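Local coordinates for protein RNA-dependent RNA Polymerase (Bombyx mori cytoplasmic polyhedrosis virus, PDB 6TZ0) that catalyses RNA-templated RNA synthesis in transcription and genome replication of the double-stranded RNA virus, making plus strands conservatively and, later, complementary minus strands, at residues S56-D59 and N63-Q66; H224-V229 and N312-R317; L418-T423 and L499-Y504. One frame throughout, in Å; residues are numbered along the deposited sequence.

Contact 1: S56-D59 and N63-Q66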
ATOM      1  N   SER A  56      -1.315 -37.138 -30.821  1.00 44.14           N
ATOM      2  CA  SER A  56      -0.767 -38.111 -29.893  1.00 44.14           C
ATOM      3  C   SER A  56       0.654 -37.713 -29.525  1.00 44.14           C
ATOM      4  O   SER A  56       1.359 -37.072 -30.308  1.00 44.14           O
ATOM      5  CB  SER A  56      -0.788 -39.521 -30.492  1.00 44.14           C
ATOM      6  OG  SER A  56      -0.235 -40.463 -29.596  1.00 44.14           O
ATOM      7  N   GLY A  57       1.063 -38.091 -28.322  1.00 43.17           N
ATOM      8  CA  GLY A  57       2.390 -37.766 -27.848  1.00 43.17           C
ATOM      9  C   GLY A  57       2.493 -38.016 -26.358  1.00 43.17           C
ATOM     10  O   GLY A  57       1.638 -38.671 -25.760  1.00 43.17           O
ATOM     11  N   GLU A  58       3.548 -37.467 -25.772  1.00 43.92           N
ATOM     12  CA  GLU A  58       3.886 -37.716 -24.380  1.00 43.92           C
ATOM     13  C   GLU A  58       3.400 -36.587 -23.480  1.00 43.92           C
ATOM     14  O   GLU A  58       3.146 -35.468 -23.927  1.00 43.92           O
ATOM     15  CB  GLU A  58       5.396 -37.884 -24.221  1.00 43.92           C
ATOM     16  CG  GLU A  58       5.952 -39.122 -24.880  1.00 43.92           C
ATOM     17  CD  GLU A  58       7.456 -39.213 -24.749  1.00 43.92           C
ATOM     18  OE1 GLU A  58       8.067 -38.244 -24.257  1.00 43.92           O
ATOM     19  OE2 GLU A  58       8.030 -40.250 -25.137  1.00 43.92           O
ATOM     20  N   ASP A  59       3.285 -36.895 -22.194  1.00 40.77           N
ATOM     21  CA  ASP A  59       2.918 -35.905 -21.192  1.00 40.77           C
ATOM     22  C   ASP A  59       4.190 -35.278 -20.616  1.00 40.77           C
ATOM     23  O   ASP A  59       5.275 -35.403 -21.191  1.00 40.77           O
ATOM     24  CB  ASP A  59       2.003 -36.530 -20.128  1.00 40.77           C
ATOM     25  CG  ASP A  59       2.647 -37.679 -19.363  1.00 40.77           C
ATOM     26  OD1 ASP A  59       3.774 -38.104 -19.686  1.00 40.77           O
ATOM     27  OD2 ASP A  59       2.007 -38.176 -18.418  1.00 40.77           O
ATOM     28  N   ASN A  63       4.605 -40.222 -20.527  1.00 42.87           N
ATOM     29  CA  ASN A  63       3.582 -41.225 -20.772  1.00 42.87           C
ATOM     30  C   ASN A  63       2.713 -40.796 -21.946  1.00 42.87           C
ATOM     31  O   ASN A  63       2.436 -39.608 -22.116  1.00 42.87           O
ATOM     32  CB  ASN A  63       2.723 -41.427 -19.528  1.00 42.87           C
ATOM     33  CG  ASN A  63       3.534 -41.876 -18.333  1.00 42.87           C
ATOM     34  OD1 ASN A  63       3.660 -41.150 -17.350  1.00 42.87           O
ATOM     35  ND2 ASN A  63       4.084 -43.077 -18.410  1.00 42.87           N
ATOM     36  N   GLN A  64       2.275 -41.769 -22.743  1.00 44.22           N
ATOM     37  CA  GLN A  64       1.555 -41.476 -23.978  1.00 44.22           C
ATOM     38  C   GLN A  64       0.151 -40.968 -23.691  1.00 44.22           C
ATOM     39  O   GLN A  64      -0.598 -41.583 -22.926  1.00 44.22           O
ATOM     40  CB  GLN A  64       1.491 -42.719 -24.860  1.00 44.22           C
ATOM     41  CG  GLN A  64       2.824 -43.126 -25.438  1.00 44.22           C
ATOM     42  CD  GLN A  64       3.332 -42.127 -26.454  1.00 44.22           C
ATOM     43  OE1 GLN A  64       2.566 -41.598 -27.256  1.00 44.22           O
ATOM     44  NE2 GLN A  64       4.630 -41.859 -26.424  1.00 44.22           N
ATOM     45  N   LEU A  65      -0.212 -39.848 -24.313  1.00 43.94           N
ATOM     46  CA  LEU A  65      -1.509 -39.234 -24.083  1.00 43.94           C
ATOM     47  C   LEU A  65      -2.098 -38.814 -25.422  1.00 43.94           C
ATOM     48  O   LEU A  65      -1.371 -38.516 -26.370  1.00 43.94           O
ATOM     49  CB  LEU A  65      -1.373 -38.055 -23.099  1.00 43.94           C
ATOM     50  CG  LEU A  65      -2.579 -37.445 -22.372  1.00 43.94           C
ATOM     51  CD1 LEU A  65      -3.231 -36.341 -23.130  1.00 43.94           C
ATOM     52  CD2 LEU A  65      -3.611 -38.528 -22.094  1.00 43.94           C
ATOM     53  N   GLN A  66      -3.429 -38.828 -25.500  1.00 46.48           N
ATOM     54  CA  GLN A  66      -4.168 -38.536 -26.723  1.00 46.48           C
ATOM     55  C   GLN A  66      -5.211 -37.465 -26.448  1.00 46.48           C
ATOM     56  O   GLN A  66      -6.008 -37.602 -25.517  1.00 46.48           O
ATOM     57  CB  GLN A  66      -4.855 -39.791 -27.259  1.00 46.48           C
ATOM     58  CG  GLN A  66      -3.902 -40.846 -27.763  1.00 46.48           C
ATOM     59  CD  GLN A  66      -4.610 -42.124 -28.140  1.00 46.48           C
ATOM     60  OE1 GLN A  66      -5.814 -42.263 -27.930  1.00 46.48           O
ATOM     61  NE2 GLN A  66      -3.869 -43.066 -28.704  1.00 46.48           N
TER

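Contact 2: H224-V229 and N312-R317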
ATOM      1  N   HIS A 224       2.944 -30.769 -26.419  1.00 37.60           N
ATOM      2  CA  HIS A 224       1.969 -30.309 -27.402  1.00 37.60           C
ATOM      3  C   HIS A 224       0.576 -30.852 -27.110  1.00 37.60           C
ATOM      4  O   HIS A 224      -0.422 -30.135 -27.274  1.00 37.60           O
ATOM      5  CB  HIS A 224       2.428 -30.688 -28.808  1.00 37.60           C
ATOM      6  CG  HIS A 224       3.658 -29.963 -29.250  1.00 37.60           C
ATOM      7  ND1 HIS A 224       3.648 -28.639 -29.625  1.00 37.60           N
ATOM      8  CD2 HIS A 224       4.943 -30.372 -29.360  1.00 37.60           C
ATOM      9  CE1 HIS A 224       4.868 -28.265 -29.958  1.00 37.60           C
ATOM     10  NE2 HIS A 224       5.675 -29.297 -29.804  1.00 37.60           N
ATOM     11  N   VAL A 225       0.492 -32.094 -26.639  1.00 37.47           N
ATOM     12  CA  VAL A 225      -0.802 -32.667 -26.296  1.00 37.47           C
ATOM     13  C   VAL A 225      -1.346 -32.004 -25.037  1.00 37.47           C
ATOM     14  O   VAL A 225      -2.557 -31.768 -24.901  1.00 37.47           O
ATOM     15  CB  VAL A 225      -0.666 -34.187 -26.116  1.00 37.47           C
ATOM     16  CG1 VAL A 225      -2.010 -34.847 -26.228  1.00 37.47           C
ATOM     17  CG2 VAL A 225       0.329 -34.765 -27.082  1.00 37.47           C
ATOM     18  N   GLU A 226      -0.455 -31.673 -24.107  1.00 36.94           N
ATOM     19  CA  GLU A 226      -0.859 -30.919 -22.931  1.00 36.94           C
ATOM     20  C   GLU A 226      -1.265 -29.496 -23.284  1.00 36.94           C
ATOM     21  O   GLU A 226      -2.121 -28.917 -22.610  1.00 36.94           O
ATOM     22  CB  GLU A 226       0.267 -30.927 -21.907  1.00 36.94           C
ATOM     23  CG  GLU A 226       0.469 -32.271 -21.244  1.00 36.94           C
ATOM     24  CD  GLU A 226       1.623 -32.266 -20.276  1.00 36.94           C
ATOM     25  OE1 GLU A 226       2.393 -31.290 -20.284  1.00 36.94           O
ATOM     26  OE2 GLU A 226       1.747 -33.225 -19.492  1.00 36.94           O
ATOM     27  N   SER A 227      -0.698 -28.931 -24.353  1.00 35.18           N
ATOM     28  CA  SER A 227      -1.168 -27.635 -24.827  1.00 35.18           C
ATOM     29  C   SER A 227      -2.560 -27.734 -25.423  1.00 35.18           C
ATOM     30  O   SER A 227      -3.348 -26.787 -25.302  1.00 35.18           O
ATOM     31  CB  SER A 227      -0.206 -27.061 -25.858  1.00 35.18           C
ATOM     32  OG  SER A 227      -0.240 -27.794 -27.063  1.00 35.18           O
ATOM     33  N   ILE A 228      -2.877 -28.866 -26.062  1.00 35.84           N
ATOM     34  CA  ILE A 228      -4.245 -29.107 -26.519  1.00 35.84           C
ATOM     35  C   ILE A 228      -5.205 -29.128 -25.340  1.00 35.84           C
ATOM     36  O   ILE A 228      -6.263 -28.488 -25.374  1.00 35.84           O
ATOM     37  CB  ILE A 228      -4.327 -30.419 -27.315  1.00 35.84           C
ATOM     38  CG1 ILE A 228      -3.472 -30.341 -28.558  1.00 35.84           C
ATOM     39  CG2 ILE A 228      -5.745 -30.721 -27.719  1.00 35.84           C
ATOM     40  CD1 ILE A 228      -3.350 -31.641 -29.214  1.00 35.84           C
ATOM     41  N   VAL A 229      -4.841 -29.861 -24.282  1.00 35.69           N
ATOM     42  CA  VAL A 229      -5.682 -29.958 -23.085  1.00 35.69           C
ATOM     43  C   VAL A 229      -5.876 -28.585 -22.437  1.00 35.69           C
ATOM     44  O   VAL A 229      -6.995 -28.213 -22.045  1.00 35.69           O
ATOM     45  CB  VAL A 229      -5.069 -30.970 -22.098  1.00 35.69           C
ATOM     46  CG1 VAL A 229      -5.873 -31.036 -20.812  1.00 35.69           C
ATOM     47  CG2 VAL A 229      -4.976 -32.337 -22.731  1.00 35.69           C
ATOM     48  N   ASN A 312     -10.262 -32.943 -15.849  1.00 40.37           N
ATOM     49  CA  ASN A 312     -10.444 -33.866 -14.733  1.00 40.37           C
ATOM     50  C   ASN A 312      -9.805 -35.221 -15.029  1.00 40.37           C
ATOM     51  O   ASN A 312      -9.223 -35.856 -14.138  1.00 40.37           O
ATOM     52  CB  ASN A 312     -11.936 -34.033 -14.445  1.00 40.37           C
ATOM     53  CG  ASN A 312     -12.205 -34.694 -13.115  1.00 40.37           C
ATOM     54  OD1 ASN A 312     -11.295 -34.924 -12.323  1.00 40.37           O
ATOM     55  ND2 ASN A 312     -13.461 -35.028 -12.872  1.00 40.37           N
ATOM     56  N   GLU A 313      -9.885 -35.669 -16.281  1.00 42.22           N
ATOM     57  CA  GLU A 313      -9.278 -36.940 -16.645  1.00 42.22           C
ATOM     58  C   GLU A 313      -7.760 -36.830 -16.658  1.00 42.22           C
ATOM     59  O   GLU A 313      -7.059 -37.788 -16.309  1.00 42.22           O
ATOM     60  CB  GLU A 313      -9.822 -37.391 -18.000  1.00 42.22           C
ATOM     61  CG  GLU A 313      -9.428 -38.794 -18.421  1.00 42.22           C
ATOM     62  CD  GLU A 313     -10.136 -39.241 -19.692  1.00 42.22           C
ATOM     63  OE1 GLU A 313     -10.905 -38.438 -20.262  1.00 42.22           O
ATOM     64  OE2 GLU A 313      -9.934 -40.399 -20.115  1.00 42.22           O
ATOM     65  N   TYR A 314      -7.236 -35.650 -17.012  1.00 39.86           N
ATOM     66  CA  TYR A 314      -5.800 -35.406 -16.891  1.00 39.86           C
ATOM     67  C   TYR A 314      -5.347 -35.424 -15.434  1.00 39.86           C
ATOM     68  O   TYR A 314      -4.266 -35.936 -15.120  1.00 39.86           O
ATOM     69  CB  TYR A 314      -5.433 -34.074 -17.538  1.00 39.86           C
ATOM     70  CG  TYR A 314      -3.954 -33.765 -17.495  1.00 39.86           C
ATOM     71  CD1 TYR A 314      -3.067 -34.407 -18.342  1.00 39.86           C
ATOM     72  CD2 TYR A 314      -3.449 -32.832 -16.603  1.00 39.86           C
ATOM     73  CE1 TYR A 314      -1.722 -34.131 -18.306  1.00 39.86           C
ATOM     74  CE2 TYR A 314      -2.105 -32.552 -16.555  1.00 39.86           C
ATOM     75  CZ  TYR A 314      -1.248 -33.203 -17.410  1.00 39.86           C
ATOM     76  OH  TYR A 314       0.096 -32.925 -17.371  1.00 39.86           O
ATOM     77  N   ILE A 315      -6.162 -34.873 -14.530  1.00 38.12           N
ATOM     78  CA  ILE A 315      -5.815 -34.889 -13.110  1.00 38.12           C
ATOM     79  C   ILE A 315      -5.849 -36.311 -12.553  1.00 38.12           C
ATOM     80  O   ILE A 315      -4.973 -36.696 -11.773  1.00 38.12           O
ATOM     81  CB  ILE A 315      -6.731 -33.928 -12.329  1.00 38.12           C
ATOM     82  CG1 ILE A 315      -6.408 -32.482 -12.701  1.00 38.12           C
ATOM     83  CG2 ILE A 315      -6.609 -34.106 -10.824  1.00 38.12           C
ATOM     84  CD1 ILE A 315      -7.384 -31.505 -12.158  1.00 38.12           C
ATOM     85  N   ASN A 316      -6.823 -37.126 -12.966  1.00 38.59           N
ATOM     86  CA  ASN A 316      -6.852 -38.512 -12.492  1.00 38.59           C
ATOM     87  C   ASN A 316      -5.691 -39.320 -13.068  1.00 38.59           C
ATOM     88  O   ASN A 316      -5.143 -40.204 -12.395  1.00 38.59           O
ATOM     89  CB  ASN A 316      -8.185 -39.167 -12.835  1.00 38.59           C
ATOM     90  CG  ASN A 316      -9.333 -38.548 -12.089  1.00 38.59           C
ATOM     91  OD1 ASN A 316      -9.188 -38.145 -10.941  1.00 38.59           O
ATOM     92  ND2 ASN A 316     -10.492 -38.495 -12.725  1.00 38.59           N
ATOM     93  N   ARG A 317      -5.290 -39.001 -14.303  1.00 41.17           N
ATOM     94  CA  ARG A 317      -4.073 -39.552 -14.893  1.00 41.17           C
ATOM     95  C   ARG A 317      -2.837 -39.193 -14.077  1.00 41.17           C
ATOM     96  O   ARG A 317      -1.953 -40.032 -13.874  1.00 41.17           O
ATOM     97  CB  ARG A 317      -3.941 -39.031 -16.320  1.00 41.17           C
ATOM     98  CG  ARG A 317      -2.771 -39.556 -17.091  1.00 41.17           C
ATOM     99  CD  ARG A 317      -2.777 -38.992 -18.495  1.00 41.17           C
ATOM    100  NE  ARG A 317      -1.638 -39.471 -19.260  1.00 41.17           N
ATOM    101  CZ  ARG A 317      -1.636 -40.612 -19.939  1.00 41.17           C
ATOM    102  NH1 ARG A 317      -0.555 -40.987 -20.600  1.00 41.17           N
ATOM    103  NH2 ARG A 317      -2.710 -41.383 -19.948  1.00 41.17           N
TER

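Contact 3: L418-T423 and L499-Y504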
ATOM      1  N   LEU A 418       8.682  13.215   8.114  1.00 37.21           N
ATOM      2  CA  LEU A 418       9.242  13.743   6.871  1.00 37.21           C
ATOM      3  C   LEU A 418       9.990  12.678   6.076  1.00 37.21           C
ATOM      4  O   LEU A 418       9.898  12.656   4.842  1.00 37.21           O
ATOM      5  CB  LEU A 418      10.151  14.935   7.164  1.00 37.21           C
ATOM      6  CG  LEU A 418       9.527  16.331   7.125  1.00 37.21           C
ATOM      7  CD1 LEU A 418       8.531  16.576   8.233  1.00 37.21           C
ATOM      8  CD2 LEU A 418      10.631  17.356   7.199  1.00 37.21           C
ATOM      9  N   ASN A 419      10.702  11.771   6.751  1.00 39.65           N
ATOM     10  CA  ASN A 419      11.354  10.672   6.047  1.00 39.65           C
ATOM     11  C   ASN A 419      10.345   9.672   5.508  1.00 39.65           C
ATOM     12  O   ASN A 419      10.600   9.022   4.492  1.00 39.65           O
ATOM     13  CB  ASN A 419      12.338   9.961   6.970  1.00 39.65           C
ATOM     14  CG  ASN A 419      13.512  10.831   7.345  1.00 39.65           C
ATOM     15  OD1 ASN A 419      14.020  11.592   6.527  1.00 39.65           O
ATOM     16  ND2 ASN A 419      13.959  10.717   8.588  1.00 39.65           N
ATOM     17  N   PHE A 420       9.210   9.531   6.179  1.00 39.11           N
ATOM     18  CA  PHE A 420       8.151   8.660   5.696  1.00 39.11           C
ATOM     19  C   PHE A 420       7.505   9.233   4.444  1.00 39.11           C
ATOM     20  O   PHE A 420       7.050   8.484   3.575  1.00 39.11           O
ATOM     21  CB  PHE A 420       7.135   8.477   6.817  1.00 39.11           C
ATOM     22  CG  PHE A 420       5.995   7.583   6.482  1.00 39.11           C
ATOM     23  CD1 PHE A 420       6.150   6.210   6.471  1.00 39.11           C
ATOM     24  CD2 PHE A 420       4.749   8.119   6.219  1.00 39.11           C
ATOM     25  CE1 PHE A 420       5.086   5.392   6.184  1.00 39.11           C
ATOM     26  CE2 PHE A 420       3.688   7.309   5.927  1.00 39.11           C
ATOM     27  CZ  PHE A 420       3.858   5.945   5.920  1.00 39.11           C
ATOM     28  N   LEU A 421       7.442  10.560   4.344  1.00 39.19           N
ATOM     29  CA  LEU A 421       6.906  11.166   3.130  1.00 39.19           C
ATOM     30  C   LEU A 421       7.910  11.107   1.986  1.00 39.19           C
ATOM     31  O   LEU A 421       7.539  10.819   0.842  1.00 39.19           O
ATOM     32  CB  LEU A 421       6.480  12.606   3.393  1.00 39.19           C
ATOM     33  CG  LEU A 421       5.275  12.747   4.310  1.00 39.19           C
ATOM     34  CD1 LEU A 421       5.019  14.202   4.555  1.00 39.19           C
ATOM     35  CD2 LEU A 421       4.064  12.084   3.704  1.00 39.19           C
ATOM     36  N   THR A 422       9.189  11.383   2.266  1.00 44.66           N
ATOM     37  CA  THR A 422      10.191  11.345   1.202  1.00 44.66           C
ATOM     38  C   THR A 422      10.500   9.916   0.774  1.00 44.66           C
ATOM     39  O   THR A 422      10.855   9.674  -0.384  1.00 44.66           O
ATOM     40  CB  THR A 422      11.481  12.036   1.638  1.00 44.66           C
ATOM     41  OG1 THR A 422      12.020  11.373   2.786  1.00 44.66           O
ATOM     42  CG2 THR A 422      11.239  13.495   1.959  1.00 44.66           C
ATOM     43  N   THR A 423      10.383   8.961   1.689  1.00 48.50           N
ATOM     44  CA  THR A 423      10.759   7.579   1.429  1.00 48.50           C
ATOM     45  C   THR A 423       9.658   6.644   1.904  1.00 48.50           C
ATOM     46  O   THR A 423       9.311   6.648   3.091  1.00 48.50           O
ATOM     47  CB  THR A 423      12.076   7.229   2.128  1.00 48.50           C
ATOM     48  OG1 THR A 423      13.134   8.039   1.600  1.00 48.50           O
ATOM     49  CG2 THR A 423      12.409   5.760   1.938  1.00 48.50           C
ATOM     50  N   LEU A 499      -2.647  10.544  11.025  1.00 29.90           N
ATOM     51  CA  LEU A 499      -3.304   9.961  12.192  1.00 29.90           C
ATOM     52  C   LEU A 499      -2.917   8.503  12.394  1.00 29.90           C
ATOM     53  O   LEU A 499      -2.887   8.017  13.529  1.00 29.90           O
ATOM     54  CB  LEU A 499      -4.819  10.084  12.080  1.00 29.90           C
ATOM     55  CG  LEU A 499      -5.384  11.471  12.336  1.00 29.90           C
ATOM     56  CD1 LEU A 499      -6.884  11.452  12.126  1.00 29.90           C
ATOM     57  CD2 LEU A 499      -5.032  11.894  13.748  1.00 29.90           C
ATOM     58  N   SER A 500      -2.619   7.791  11.318  1.00 29.88           N
ATOM     59  CA  SER A 500      -2.219   6.400  11.430  1.00 29.88           C
ATOM     60  C   SER A 500      -0.715   6.218  11.554  1.00 29.88           C
ATOM     61  O   SER A 500      -0.233   5.094  11.395  1.00 29.88           O
ATOM     62  CB  SER A 500      -2.730   5.622  10.221  1.00 29.88           C
ATOM     63  OG  SER A 500      -2.127   6.087   9.031  1.00 29.88           O
ATOM     64  N   PHE A 501       0.037   7.278  11.838  1.00 28.29           N
ATOM     65  CA  PHE A 501       1.486   7.154  11.805  1.00 28.29           C
ATOM     66  C   PHE A 501       2.045   6.685  13.141  1.00 28.29           C
ATOM     67  O   PHE A 501       2.963   5.860  13.176  1.00 28.29           O
ATOM     68  CB  PHE A 501       2.119   8.474  11.384  1.00 28.29           C
ATOM     69  CG  PHE A 501       3.597   8.395  11.214  1.00 28.29           C
ATOM     70  CD1 PHE A 501       4.139   7.683  10.160  1.00 28.29           C
ATOM     71  CD2 PHE A 501       4.446   9.041  12.091  1.00 28.29           C
ATOM     72  CE1 PHE A 501       5.498   7.603   9.995  1.00 28.29           C
ATOM     73  CE2 PHE A 501       5.803   8.962  11.929  1.00 28.29           C
ATOM     74  CZ  PHE A 501       6.331   8.245  10.879  1.00 28.29           C
ATOM     75  N   MET A 502       1.519   7.200  14.246  1.00 27.41           N
ATOM     76  CA  MET A 502       1.973   6.740  15.555  1.00 27.41           C
ATOM     77  C   MET A 502       1.523   5.318  15.916  1.00 27.41           C
ATOM     78  O   MET A 502       2.323   4.612  16.555  1.00 27.41           O
ATOM     79  CB  MET A 502       1.574   7.771  16.624  1.00 27.41           C
ATOM     80  CG  MET A 502       2.107   7.494  18.025  1.00 27.41           C
ATOM     81  SD  MET A 502       3.899   7.427  18.169  1.00 27.41           S
ATOM     82  CE  MET A 502       4.311   9.160  18.107  1.00 27.41           C
ATOM     83  N   PRO A 503       0.316   4.823  15.558  1.00 26.68           N
ATOM     84  CA  PRO A 503       0.089   3.369  15.690  1.00 26.68           C
ATOM     85  C   PRO A 503       1.040   2.509  14.871  1.00 26.68           C
ATOM     86  O   PRO A 503       1.467   1.446  15.343  1.00 26.68           O
ATOM     87  CB  PRO A 503      -1.363   3.208  15.230  1.00 26.68           C
ATOM     88  CG  PRO A 503      -1.984   4.467  15.577  1.00 26.68           C
ATOM     89  CD  PRO A 503      -0.972   5.516  15.336  1.00 26.68           C
ATOM     90  N   TYR A 504       1.402   2.960  13.669  1.00 28.98           N
ATOM     91  CA  TYR A 504       2.412   2.277  12.869  1.00 28.98           C
ATOM     92  C   TYR A 504       3.770   2.278  13.550  1.00 28.98           C
ATOM     93  O   TYR A 504       4.464   1.257  13.567  1.00 28.98           O
ATOM     94  CB  TYR A 504       2.509   2.927  11.488  1.00 28.98           C
ATOM     95  CG  TYR A 504       3.710   2.479  10.696  1.00 28.98           C
ATOM     96  CD1 TYR A 504       3.789   1.198  10.179  1.00 28.98           C
ATOM     97  CD2 TYR A 504       4.772   3.343  10.473  1.00 28.98           C
ATOM     98  CE1 TYR A 504       4.891   0.790   9.464  1.00 28.98           C
ATOM     99  CE2 TYR A 504       5.879   2.943   9.770  1.00 28.98           C
ATOM    100  CZ  TYR A 504       5.930   1.666   9.264  1.00 28.98           C
ATOM    101  OH  TYR A 504       7.030   1.267   8.551  1.00 28.98           O
TER

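Contact 1: S56-D59 and N63-Q66
Asp59 sets its CG between its own backbone N and carbonyl carbon (chi1 61°), and this swings OD1 across the turn to the backbone N of Asn63. Strands 54-58 and 64-68 form a two-stranded antiparallel beta hairpin, with Asp59 and Asn63 at its turn end. The Asp59 OD1 to Asn63 N hydrogen bond is nearly straight, but its modelled length is too short to be trusted. The reverse link is sounder: Asp59 N donates to Asn63 O at 2.8 Å. The two side chains run side by side in the same direction, with carboxylate and amide planes 69° apart.

Further along, Gly57 and Leu65 form the hydrogen-bonded pair. Gly57 N reaches Leu65 O at 3.1 Å, and Leu65 N returns a bond to Gly57 O. Ser56 with Gln66 and Glu58 with Gln64 are the flanking non-hydrogen-bonded pairs, and their side chains share one face. There Gln64 folds back at chi2 (-68°), which lays its NE2 3.4 Å from Glu58 CG. Leu65 points to the other face, where its side chain packs on Val225 of helix 224-237 and on Arg317 of helix 309-320. Two outside bonds tie the turn end to the body of the protein: Glu58 O with Thr223 OG1, and Asp59 OD2 with Tyr331 OH. CA-H...O contacts add to the strand pairing, and in one of them Ser56 CA lies 3.6 Å from Leu65 O.

Contact 2: H224-V229 and N312-R317
Tyr314 reaches from helix 309-320 to Glu226 and Val229 on helix 224-237. Its CG stands anti to the backbone N (chi1 -178°), which carries the ring across the gap between the two helices. CB is the first atom to meet the partner helix, with Val229 CG1 at 4.5 Å. This is a loose apolar contact at the base of the side chain. Further out, ring atom CE1 lies 4.1 Å from Glu226 CG. CZ comes next, 3.6 Å from Glu226 OE2. At the tip, Tyr314 OH donates a hydrogen bond to Glu226 OE2 at 2.7 Å.

Glu226 OE2 sits at the edge of the Tyr314 ring, near its plane. The carboxylate itself is turned almost square to the ring, with the two planes 87° apart. The hydroxyl meets OE2 from above the carboxylate plane, 68° out of it.

Glu226 is extended beyond CG, and its length brings the acid group to the hydroxyl. Its other oxygen, OE1, is hydrogen-bonded to Ser60 OG and to the backbone N of Thr223, just ahead of the helix. Both oxygens of this buried carboxylate thus have polar partners, and these bonds should limit its rotation. They may also help stabilise a negative charge there.

The bond cross-links two helices of the N-terminal region. Helix 325-339 also packs on Tyr314, through Tyr331, Ala334 and Met338. Helix 224-237 in turn rests Val225 and Ile228 on Tyr55 of strand 54-58 and Ala67 of strand 64-68, so the hairpin and Tyr314 pack on different sides of helix 224-237.

Contact 3: L418-T423 and L499-Y504
One face of the Phe420 ring receives CE1 of Phe501, which stands 3.5 Å above the plane and is offset toward the rim. The closest ring atom beneath it is Phe420 CG. The same CE1 also lies 3.7 Å from Phe420 CB, so Phe501 touches the root of the side chain as well as the ring. The two rings meet obliquely, with planes at 54° and centroids 5.1 Å apart. Tyr504 makes a looser approach, with its CE2 4.4 Å from Phe420 CE1, again at a slant.

Both phenylalanines hold CG anti to the backbone N (chi1 -179° for Phe420 and -175° for Phe501). Each side chain thus extends from its own backbone toward the other segment, and the two run past one another in opposing senses. No hydrogen bond crosses between the segments, so the contact is apolar.

Neighbours enlarge the group. Trp417, one turn before Phe420, meets Phe501 edge-to-face, and Pro426 packs against Phe420.

The result is a small aromatic cluster between helix 413-422 and helix 501-508. It joins two parts of the central polymerase domain that are far apart in sequence, and it lies away from the metal and nucleotide sites of this right-hand RNA polymerase fold.

In the fold
The contacts come in the order 1, 2, 3 along the chain, without overlap. Contacts 1 and 2 are neighbours, with centres about 9 Å apart. They touch directly: Asp59 packs on Glu226, and Asn63 on Arg317. Hairpin 54-58/64-68 and helices 224-237 and 309-320 thus form one packed unit in the N-terminal part. Contact 3 belongs to the central polymerase domain, on the opposite side of the chain's centre. Its centre is about 51 Å from that of contact 2 and 58 Å from that of contact 1. The three contacts thus lie in two well-separated regions of this large polymerase, all away from the known metal and nucleotide sites.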